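Local coordinates for protein probable zinc protease (Pseudomonas aeruginosa, PDB 4NNZ) that is probably a zinc-dependent peptidase subunit of the M16 family, working in a heterodimeric protease, at residues Q170-I174 with D175-H179; E326-E329 with A330-K334; Q355-A358 with G359-E363. All blocks are in the same frame, centred on the assembly; numbering follows the deposited sequence.

Contact 1 of 3, residues Q170-I174 with D175-H179; sequences QRMTI and DDLRH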
loop_
_atom_site.group_PDB
_atom_site.type_symbol
_atom_site.label_atom_id
_atom_site.label_comp_id
_atom_site.label_asym_id
_atom_site.label_seq_id
_atom_site.Cartn_x
_atom_site.Cartn_y
_atom_site.Cartn_z
ATOM N N GLN A 170 -7.145 -15.459 2.551
ATOM C CA GLN A 170 -7.587 -16.210 3.696
ATOM C C GLN A 170 -8.836 -15.673 4.301
ATOM O O GLN A 170 -9.555 -16.405 4.882
ATOM C CB GLN A 170 -6.507 -16.289 4.737
ATOM C CG GLN A 170 -5.662 -17.515 4.589
ATOM C CD GLN A 170 -4.362 -17.426 5.334
ATOM O OE1 GLN A 170 -4.000 -16.395 5.863
ATOM N NE2 GLN A 170 -3.654 -18.521 5.379
ATOM N N ARG A 171 -9.065 -14.384 4.181
ATOM C CA ARG A 171 -10.251 -13.760 4.701
ATOM C C ARG A 171 -11.305 -13.384 3.711
ATOM O O ARG A 171 -12.290 -12.851 4.097
ATOM C CB ARG A 171 -9.873 -12.545 5.512
ATOM C CG ARG A 171 -9.208 -12.905 6.809
ATOM C CD ARG A 171 -8.494 -11.747 7.423
ATOM N NE ARG A 171 -7.561 -11.123 6.531
ATOM C CZ ARG A 171 -6.925 -10.010 6.806
ATOM N NH1 ARG A 171 -7.107 -9.430 7.953
ATOM N NH2 ARG A 171 -6.082 -9.499 5.949
ATOM N N MET A 172 -11.106 -13.651 2.441
ATOM C CA MET A 172 -12.021 -13.207 1.411
ATOM C C MET A 172 -13.350 -13.905 1.484
ATOM O O MET A 172 -13.431 -14.999 1.954
ATOM C CB MET A 172 -11.382 -13.405 0.053
ATOM C CG MET A 172 -12.187 -12.956 -1.135
ATOM S SD MET A 172 -11.174 -12.901 -2.602
ATOM C CE MET A 172 -11.519 -14.463 -3.318
ATOM N N THR A 173 -14.399 -13.257 1.044
ATOM C CA THR A 173 -15.707 -13.845 1.121
ATOM C C THR A 173 -16.502 -13.636 -0.116
ATOM O O THR A 173 -16.139 -12.905 -0.967
ATOM C CB THR A 173 -16.532 -13.404 2.324
ATOM O OG1 THR A 173 -17.063 -12.124 2.084
ATOM C CG2 THR A 173 -15.715 -13.353 3.519
ATOM N N ILE A 174 -17.593 -14.350 -0.205
ATOM C CA ILE A 174 -18.441 -14.336 -1.362
ATOM C C ILE A 174 -19.041 -12.984 -1.595
ATOM O O ILE A 174 -19.175 -12.540 -2.701
ATOM C CB ILE A 174 -19.551 -15.368 -1.211
ATOM C CG1 ILE A 174 -20.243 -15.565 -2.525
ATOM C CG2 ILE A 174 -20.573 -14.940 -0.200
ATOM C CD1 ILE A 174 -21.364 -16.543 -2.426
ATOM N N ASP A 175 -19.439 -12.364 -0.507
ATOM C CA ASP A 175 -20.017 -11.057 -0.558
ATOM C C ASP A 175 -19.049 -10.043 -1.058
ATOM O O ASP A 175 -19.407 -9.171 -1.787
ATOM C CB ASP A 175 -20.610 -10.716 0.772
ATOM C CG ASP A 175 -21.960 -11.334 0.938
ATOM O OD1 ASP A 175 -22.825 -11.078 0.088
ATOM O OD2 ASP A 175 -22.163 -12.114 1.879
ATOM N N ASP A 176 -17.799 -10.194 -0.688
ATOM C CA ASP A 176 -16.780 -9.295 -1.139
ATOM C C ASP A 176 -16.630 -9.369 -2.636
ATOM O O ASP A 176 -16.438 -8.376 -3.280
ATOM C CB ASP A 176 -15.466 -9.593 -0.443
ATOM C CG ASP A 176 -15.513 -9.314 1.028
ATOM O OD1 ASP A 176 -16.335 -8.512 1.456
ATOM O OD2 ASP A 176 -14.727 -9.893 1.772
ATOM N N LEU A 177 -16.691 -10.568 -3.170
ATOM C CA LEU A 177 -16.662 -10.805 -4.582
ATOM C C LEU A 177 -17.855 -10.281 -5.334
ATOM O O LEU A 177 -17.715 -9.769 -6.389
ATOM C CB LEU A 177 -16.508 -12.287 -4.847
ATOM C CG LEU A 177 -15.140 -12.921 -4.984
ATOM C CD1 LEU A 177 -15.215 -13.995 -6.013
ATOM C CD2 LEU A 177 -14.116 -11.923 -5.422
ATOM N N ARG A 178 -19.038 -10.439 -4.790
ATOM C CA ARG A 178 -20.233 -9.957 -5.433
ATOM C C ARG A 178 -20.213 -8.481 -5.553
ATOM O O ARG A 178 -20.671 -7.923 -6.506
ATOM C CB ARG A 178 -21.450 -10.315 -4.605
ATOM C CG ARG A 178 -21.830 -11.765 -4.629
ATOM C CD ARG A 178 -23.153 -11.991 -3.957
ATOM N NE ARG A 178 -23.574 -13.371 -4.047
ATOM C CZ ARG A 178 -23.741 -14.152 -2.996
ATOM N NH1 ARG A 178 -23.514 -13.685 -1.789
ATOM N NH2 ARG A 178 -24.137 -15.397 -3.145
ATOM N N HIS A 179 -19.771 -7.851 -4.495
ATOM C CA HIS A 179 -19.759 -6.433 -4.406
ATOM C C HIS A 179 -18.811 -5.823 -5.377
ATOM O O HIS A 179 -19.056 -4.796 -5.942
ATOM C CB HIS A 179 -19.413 -6.034 -3.004
ATOM C CG HIS A 179 -19.455 -4.570 -2.781
ATOM N ND1 HIS A 179 -20.631 -3.880 -2.638
ATOM C CD2 HIS A 179 -18.467 -3.657 -2.702
ATOM C CE1 HIS A 179 -20.367 -2.603 -2.469
ATOM N NE2 HIS A 179 -19.059 -2.442 -2.503
#

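Contact 2 of 3, residues E326-E329 with A330-K334; sequences EQVE and AGLWK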
loop_
_atom_site.group_PDB
_atom_site.type_symbol
_atom_site.label_atom_id
_atom_site.label_comp_id
_atom_site.label_asym_id
_atom_site.label_seq_id
_atom_site.Cartn_x
_atom_site.Cartn_y
_atom_site.Cartn_z
ATOM N N GLU A 326 27.712 -6.767 -5.588
ATOM C CA GLU A 326 28.178 -5.418 -5.428
ATOM C C GLU A 326 28.924 -4.904 -6.635
ATOM O O GLU A 326 28.800 -3.773 -6.986
ATOM C CB GLU A 326 29.003 -5.304 -4.180
ATOM C CG GLU A 326 28.184 -5.397 -2.917
ATOM C CD GLU A 326 27.766 -6.802 -2.590
ATOM O OE1 GLU A 326 28.501 -7.730 -2.899
ATOM O OE2 GLU A 326 26.706 -6.975 -2.007
ATOM N N GLN A 327 29.722 -5.751 -7.249
ATOM C CA GLN A 327 30.348 -5.455 -8.507
ATOM C C GLN A 327 29.391 -5.285 -9.658
ATOM O O GLN A 327 29.609 -4.470 -10.513
ATOM C CB GLN A 327 31.348 -6.519 -8.823
ATOM C CG GLN A 327 32.599 -6.373 -8.009
ATOM C CD GLN A 327 33.424 -7.619 -7.950
ATOM O OE1 GLN A 327 32.944 -8.704 -8.147
ATOM N NE2 GLN A 327 34.675 -7.455 -7.666
ATOM N N VAL A 328 28.340 -6.068 -9.691
ATOM C CA VAL A 328 27.401 -5.946 -10.766
ATOM C C VAL A 328 26.801 -4.576 -10.705
ATOM O O VAL A 328 26.703 -3.890 -11.684
ATOM C CB VAL A 328 26.299 -6.994 -10.644
ATOM C CG1 VAL A 328 25.191 -6.743 -11.625
ATOM C CG2 VAL A 328 26.856 -8.379 -10.827
ATOM N N GLU A 329 26.417 -4.181 -9.524
ATOM C CA GLU A 329 25.770 -2.922 -9.349
ATOM C C GLU A 329 26.669 -1.782 -9.747
ATOM O O GLU A 329 26.237 -0.824 -10.321
ATOM C CB GLU A 329 25.344 -2.793 -7.915
ATOM C CG GLU A 329 24.735 -1.471 -7.587
ATOM C CD GLU A 329 24.660 -1.216 -6.122
ATOM O OE1 GLU A 329 24.936 -2.108 -5.339
ATOM O OE2 GLU A 329 24.331 -0.105 -5.748
ATOM N N ALA A 330 27.938 -1.909 -9.431
ATOM C CA ALA A 330 28.918 -0.939 -9.822
ATOM C C ALA A 330 29.043 -0.851 -11.307
ATOM O O ALA A 330 29.204 0.205 -11.844
ATOM C CB ALA A 330 30.244 -1.283 -9.224
ATOM N N GLY A 331 29.007 -1.988 -11.964
ATOM C CA GLY A 331 28.996 -2.043 -13.395
ATOM C C GLY A 331 27.785 -1.466 -14.083
ATOM O O GLY A 331 27.912 -0.827 -15.081
ATOM N N LEU A 332 26.607 -1.720 -13.569
ATOM C CA LEU A 332 25.421 -1.127 -14.108
ATOM C C LEU A 332 25.391 0.374 -13.974
ATOM O O LEU A 332 24.975 1.048 -14.873
ATOM C CB LEU A 332 24.195 -1.740 -13.471
ATOM C CG LEU A 332 23.974 -3.187 -13.863
ATOM C CD1 LEU A 332 23.033 -3.885 -12.930
ATOM C CD2 LEU A 332 23.498 -3.340 -15.280
ATOM N N TRP A 333 25.822 0.903 -12.850
ATOM C CA TRP A 333 25.831 2.331 -12.663
ATOM C C TRP A 333 26.765 2.964 -13.662
ATOM O O TRP A 333 26.494 4.010 -14.166
ATOM C CB TRP A 333 26.201 2.704 -11.242
ATOM C CG TRP A 333 25.050 2.856 -10.311
ATOM C CD1 TRP A 333 24.812 2.115 -9.229
ATOM C CD2 TRP A 333 24.003 3.812 -10.371
ATOM N NE1 TRP A 333 23.695 2.521 -8.613
ATOM C CE2 TRP A 333 23.176 3.573 -9.296
ATOM C CE3 TRP A 333 23.690 4.848 -11.231
ATOM C CZ2 TRP A 333 22.062 4.317 -9.055
ATOM C CZ3 TRP A 333 22.589 5.574 -10.992
ATOM C CH2 TRP A 333 21.786 5.317 -9.917
ATOM N N LYS A 334 27.850 2.298 -13.971
ATOM C CA LYS A 334 28.790 2.816 -14.917
ATOM C C LYS A 334 28.164 2.980 -16.268
ATOM O O LYS A 334 28.348 3.966 -16.916
ATOM C CB LYS A 334 29.937 1.847 -15.051
ATOM C CG LYS A 334 31.289 2.464 -14.847
ATOM C CD LYS A 334 32.388 1.564 -15.362
ATOM C CE LYS A 334 32.761 1.870 -16.802
ATOM N NZ LYS A 334 34.222 2.019 -17.008
#

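Contact 3 of 3, residues Q355-A358 with G359-E363; sequences QMIA and GMVYE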
loop_
_atom_site.group_PDB
_atom_site.type_symbol
_atom_site.label_atom_id
_atom_site.label_comp_id
_atom_site.label_asym_id
_atom_site.label_seq_id
_atom_site.Cartn_x
_atom_site.Cartn_y
_atom_site.Cartn_z
ATOM N N GLN A 355 14.880 -1.707 -35.102
ATOM C CA GLN A 355 14.545 -3.035 -34.671
ATOM C C GLN A 355 13.368 -3.094 -33.738
ATOM O O GLN A 355 12.642 -4.054 -33.725
ATOM C CB GLN A 355 15.761 -3.815 -34.202
ATOM C CG GLN A 355 16.150 -4.849 -35.244
ATOM C CD GLN A 355 17.468 -5.531 -35.005
ATOM O OE1 GLN A 355 17.823 -5.842 -33.891
ATOM N NE2 GLN A 355 18.190 -5.782 -36.069
ATOM N N MET A 356 13.198 -2.062 -32.945
ATOM C CA MET A 356 12.050 -1.942 -32.100
ATOM C C MET A 356 10.792 -1.810 -32.905
ATOM O O MET A 356 9.773 -2.375 -32.587
ATOM C CB MET A 356 12.197 -0.700 -31.265
ATOM C CG MET A 356 11.955 -0.896 -29.804
ATOM S SD MET A 356 12.146 0.623 -28.893
ATOM C CE MET A 356 10.476 0.952 -28.422
ATOM N N ILE A 357 10.853 -0.987 -33.923
ATOM C CA ILE A 357 9.730 -0.796 -34.778
ATOM C C ILE A 357 9.408 -2.072 -35.510
ATOM O O ILE A 357 8.275 -2.461 -35.629
ATOM C CB ILE A 357 10.049 0.302 -35.758
ATOM C CG1 ILE A 357 10.354 1.560 -34.975
ATOM C CG2 ILE A 357 8.900 0.500 -36.710
ATOM C CD1 ILE A 357 10.355 2.812 -35.800
ATOM N N ALA A 358 10.437 -2.734 -35.974
ATOM C CA ALA A 358 10.265 -3.893 -36.783
ATOM C C ALA A 358 9.563 -4.967 -36.018
ATOM O O ALA A 358 8.693 -5.623 -36.533
ATOM C CB ALA A 358 11.614 -4.385 -37.230
ATOM N N GLY A 359 9.974 -5.177 -34.790
ATOM C CA GLY A 359 9.358 -6.156 -33.934
ATOM C C GLY A 359 7.931 -5.818 -33.626
ATOM O O GLY A 359 7.080 -6.676 -33.544
ATOM N N MET A 360 7.687 -4.547 -33.403
ATOM C CA MET A 360 6.353 -4.077 -33.159
ATOM C C MET A 360 5.477 -4.249 -34.355
ATOM O O MET A 360 4.344 -4.620 -34.221
ATOM C CB MET A 360 6.358 -2.640 -32.698
ATOM C CG MET A 360 6.595 -2.496 -31.208
ATOM S SD MET A 360 7.383 -0.934 -30.861
ATOM C CE MET A 360 6.053 0.149 -31.313
ATOM N N VAL A 361 6.012 -3.987 -35.527
ATOM C CA VAL A 361 5.270 -4.175 -36.754
ATOM C C VAL A 361 4.889 -5.628 -36.920
ATOM O O VAL A 361 3.900 -5.943 -37.535
ATOM C CB VAL A 361 6.054 -3.637 -37.957
ATOM C CG1 VAL A 361 5.532 -4.166 -39.274
ATOM C CG2 VAL A 361 5.934 -2.145 -37.984
ATOM N N TYR A 362 5.736 -6.498 -36.450
ATOM C CA TYR A 362 5.532 -7.881 -36.680
ATOM C C TYR A 362 4.265 -8.284 -35.996
ATOM O O TYR A 362 3.527 -9.084 -36.508
ATOM C CB TYR A 362 6.717 -8.669 -36.196
ATOM C CG TYR A 362 6.579 -10.120 -36.413
ATOM C CD1 TYR A 362 6.658 -10.653 -37.651
ATOM C CD2 TYR A 362 6.359 -10.951 -35.362
ATOM C CE1 TYR A 362 6.521 -11.988 -37.841
ATOM C CE2 TYR A 362 6.219 -12.289 -35.533
ATOM C CZ TYR A 362 6.308 -12.805 -36.779
ATOM O OH TYR A 362 6.161 -14.157 -36.940
ATOM N N GLU A 363 4.030 -7.726 -34.825
ATOM C CA GLU A 363 2.816 -8.015 -34.111
ATOM C C GLU A 363 1.638 -7.466 -34.790
ATOM O O GLU A 363 0.554 -7.871 -34.483
ATOM C CB GLU A 363 2.833 -7.427 -32.736
ATOM C CG GLU A 363 3.537 -8.278 -31.735
ATOM C CD GLU A 363 4.848 -8.788 -32.246
ATOM O OE1 GLU A 363 5.357 -8.243 -33.245
ATOM O OE2 GLU A 363 5.364 -9.738 -31.627
#

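Contact 1 of 3, residues Q170-I174 with D175-H179
Over one face of the Arg178 guanidinium sits the terminal methyl of Ile174, CD1 lying 2.9 Å above the plane and offset toward the rim, while the carboxyl carbon of Asp175 stands at the edge, in plane. Ile174 reaches this place because CG1 is anti to its backbone N (chi1 -168°), with the chain then running straight out to CD1. The salt bridge along that edge, Arg178 NH1 to Asp175 OD1 at 3.3 Å, lies in the guanidinium plane but meets the carboxylate from above its own. All three belong to the start of helix 174-184, whose N-cap is Thr173: its OG1 accepts a weak capping bond of 3.5 Å from Asp176 N. Thr173 O takes Leu177 N at 3.3 Å, and Ile174 O takes Arg178 N at 3.0 Å. The Asp176 carboxylate bends back beside the Thr173 hydroxyl, but its stronger partner is Arg223 of the second subunit, another copy of this protein: a salt bridge between the copies, though OD2 is less surely placed. On the buried side Met172 and Leu177 cross obliquely, SD and CD2 4.2 Å apart, and both pack on Leu49 of helix 49-56.

Contact 2 of 3, residues E326-E329 with A330-K334
The amide of Leu332 donates to Val328 O over 2.9 Å, the carbonyl pointing almost straight at the nitrogen (C=O...N angle 166°). Equally short is Gly331 N to Gln327 O, also 2.9 Å, and Trp333 N to Glu329 O follows at 3.1 Å; all are i to i+4 bonds of helix 325-341. Beside the first of them, Val328 and Leu332 run alongside each other in the same direction, Val328 CG1 touching Leu332 CD1 at 3.8 Å. Both pack against the five-stranded sheet, Val328 on Leu247 and Leu332 on Met249, and Leu332 also meets Leu283 of helix 282-288. One residue on, and so on a different side of the helix, Glu329 and Trp333 form a second such pair. The Glu329 chain is extended, CG anti to the backbone N (chi1 176°), which carries its carboxylate alongside the indole with the two planes 46° apart. Glu329 OE2 comes to the ring edge, in plane, 3.9 Å from Trp333 NE1, and Glu329 CG is 3.9 Å from Trp333 CD1. That same oxygen, OE2, forms a salt bridge with Arg235 of strand 233-240. The acid is therefore salt-bridged to the sheet, and the nearby arginine would probably favour its charged form.

Contact 3 of 3, residues Q355-A358 with G359-E363
Ile357 and Val361 meet through their CG2 methyls, 4.2 Å apart, with the two branched side chains crossing at a slant. Val361 CG2 also rests 3.3 Å from Ile357 O, a backbone oxygen that takes the amide of Val361 at 2.7 Å. Around the helix, Met360 folds back over the preceding turn: with CG anti to the carbonyl carbon (chi1 -84°), the side chain runs back along the helix and brings Met360 SD to 3.3 Å from Met356 O. The methyl CE of Met356 reaches that sulfur only loosely, at 4.4 Å. What sets these pairs in place is the i to i+4 bonding of helix 346-364. Met360 N donates to Met356 O at 3.1 Å, and Gly359 N to Gln355 O at 3.1 Å, the latter from above the carbonyl plane. The next bond, from Tyr362 N to Ala358 O, is weak, its N-H...O angle 133°. Met356, Ile357 and Met360 face two other helices: Ile357 and Met360 both touch Leu391 of helix 386-396, where Met356 finds Leu394, and the two methionines also lie on Arg269 of helix 262-276, with Ala273 against Met356.

All three contacts are local, between neighbouring turns at a helix start or within a helix. Contacts 1 and 2 are partly buried; contact 3 is a surface contact with no buried residue. Contact 1, a capped helix start, mixes charge with apolar packing and reaches the second copy of the protein, which neither of the others touches. Contact 2 lays its helix on the five-stranded sheet and adds a charged link to it, whereas contact 3 packs on helices through methionine and aliphatic groups. Helices 325-341 and 346-364 follow each other in the chain, but contacts 2 and 3 stay about 18 Å apart at their nearest atoms; contacts 1 and 3 lie on opposite sides of the chain's centre.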